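PDB 4N0H: glutamyl-tRNA(Gln) amidotransferase subunit F, mitochondrial, which is a GatC-like subunit of a mitochondrial amidotransferase complex, an elongated chain of short helices and long connecting segments that packs against its partner proteins. Local coordinates for residues E49-L54 and K68-R73. Numbering follows the deposited sequence.
Sequences EAVKKL and KEIQMR
A helix-loop-helix pair in subunit F, a GatC-like protein, brings V51, on helix 48-57, against I70 and Q71, on helix 67-81. The backbones come nearest at V51 and Q71, whose CA atoms lie 6.8 Å apart. V51 points at helix 67-81 and spreads its two methyls over two neighbours. V51 CG1, set opposite the backbone N by chi1 of 166°, goes to I70, meeting I70 CG2 at 3.7 Å and I70 CD1 at 3.9 Å, so that it touches both branches of the isoleucine. CG2 of V51 serves both partners: it lies 3.7 Å from Q71 CG and 4.0 Å from I70 CG2. Q71 crosses the valine at about a right angle and offers it its CG methylene. Chi1 of -78° places that CG beside the glutamine's own backbone N, and the extended chain beyond it carries the amide on to P46, where NE2 donates a hydrogen bond to the carbonyl O just before helix 48-57. The same helix pair is extended by V51 on I67 and L54 on L74, while another protein chain packs on K53, L54 and R73. With no hydrogen bond across the pair, the contact rests on the fit of the V51 methyls against I70 and Q71 CG; the bond to P46 O gives the Q71 amide nitrogen a partner while the aliphatic part of that side chain packs.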
# COMPACT_ATOMS: atom_id res chain seq x y z
N GLU C 49 7.92 17.10 -22.53
CA GLU C 49 8.44 17.65 -21.28
C GLU C 49 7.71 17.03 -20.09
O GLU C 49 8.26 16.94 -18.99
CB GLU C 49 8.29 19.17 -21.26
N ALA C 50 6.47 16.60 -20.31
CA ALA C 50 5.70 15.94 -19.26
C ALA C 50 6.22 14.53 -19.02
O ALA C 50 6.30 14.08 -17.89
CB ALA C 50 4.22 15.91 -19.62
N VAL C 51 6.56 13.84 -20.11
CA VAL C 51 7.10 12.48 -20.02
C VAL C 51 8.47 12.47 -19.34
O VAL C 51 8.74 11.61 -18.50
CB VAL C 51 7.17 11.81 -21.41
CG1 VAL C 51 8.03 10.56 -21.37
CG2 VAL C 51 5.77 11.49 -21.92
N LYS C 52 9.31 13.43 -19.69
CA LYS C 52 10.63 13.55 -19.06
C LYS C 52 10.50 13.81 -17.56
O LYS C 52 11.24 13.24 -16.76
CB LYS C 52 11.46 14.63 -19.74
CG LYS C 52 11.83 14.30 -21.18
CD LYS C 52 12.77 15.34 -21.78
CE LYS C 52 13.13 14.98 -23.21
NZ LYS C 52 14.03 16.00 -23.83
N LYS C 53 9.55 14.67 -17.19
CA LYS C 53 9.25 14.91 -15.79
C LYS C 53 8.82 13.62 -15.09
O LYS C 53 9.29 13.31 -14.01
CB LYS C 53 8.15 15.97 -15.64
CG LYS C 53 7.72 16.20 -14.20
CD LYS C 53 6.53 17.14 -14.10
CE LYS C 53 5.34 16.46 -13.43
NZ LYS C 53 4.33 17.43 -12.93
N LEU C 54 7.93 12.88 -15.74
CA LEU C 54 7.43 11.61 -15.21
C LEU C 54 8.53 10.57 -15.03
O LEU C 54 8.56 9.85 -14.03
CB LEU C 54 6.32 11.06 -16.11
CG LEU C 54 4.87 11.09 -15.62
CD1 LEU C 54 4.71 11.87 -14.32
CD2 LEU C 54 3.95 11.65 -16.70
N LYS C 68 8.17 9.45 -27.60
CA LYS C 68 6.93 9.46 -28.37
C LYS C 68 6.08 8.23 -28.05
O LYS C 68 4.85 8.31 -27.95
CB LYS C 68 7.22 9.52 -29.86
CG LYS C 68 6.01 9.90 -30.71
CD LYS C 68 5.69 11.38 -30.57
CE LYS C 68 6.59 12.23 -31.45
NZ LYS C 68 6.32 11.99 -32.90
N GLU C 69 6.74 7.09 -27.88
CA GLU C 69 6.07 5.84 -27.55
C GLU C 69 5.42 5.90 -26.17
O GLU C 69 4.31 5.39 -25.98
CB GLU C 69 7.06 4.67 -27.62
CG GLU C 69 6.48 3.33 -27.19
CD GLU C 69 7.45 2.19 -27.43
OE1 GLU C 69 8.36 2.34 -28.27
OE2 GLU C 69 7.30 1.13 -26.77
N ILE C 70 6.10 6.53 -25.22
CA ILE C 70 5.55 6.73 -23.89
C ILE C 70 4.35 7.68 -23.95
O ILE C 70 3.34 7.45 -23.29
CB ILE C 70 6.61 7.26 -22.90
CG1 ILE C 70 7.79 6.29 -22.81
CG2 ILE C 70 6.00 7.47 -21.52
CD1 ILE C 70 8.89 6.74 -21.87
N GLN C 71 4.48 8.74 -24.74
CA GLN C 71 3.40 9.69 -24.96
C GLN C 71 2.14 9.01 -25.48
O GLN C 71 1.04 9.28 -25.00
CB GLN C 71 3.82 10.77 -25.96
CG GLN C 71 4.70 11.86 -25.40
CD GLN C 71 5.15 12.84 -26.46
OE1 GLN C 71 6.04 12.55 -27.25
NE2 GLN C 71 4.52 14.01 -26.49
N MET C 72 2.31 8.13 -26.46
CA MET C 72 1.20 7.43 -27.10
C MET C 72 0.50 6.50 -26.12
O MET C 72 -0.72 6.56 -25.96
CB MET C 72 1.70 6.61 -28.29
CG MET C 72 1.08 6.98 -29.64
SD MET C 72 1.87 8.41 -30.43
CE MET C 72 0.89 9.76 -29.78
N ARG C 73 1.28 5.64 -25.47
CA ARG C 73 0.76 4.67 -24.52
C ARG C 73 0.02 5.35 -23.38
O ARG C 73 -1.09 4.96 -23.02
CB ARG C 73 1.89 3.81 -23.97
CG ARG C 73 1.43 2.63 -23.13
CD ARG C 73 2.61 1.88 -22.52
NE ARG C 73 3.37 2.73 -21.61
CZ ARG C 73 4.61 3.16 -21.84
NH1 ARG C 73 5.24 2.83 -22.96
NH2 ARG C 73 5.22 3.92 -20.94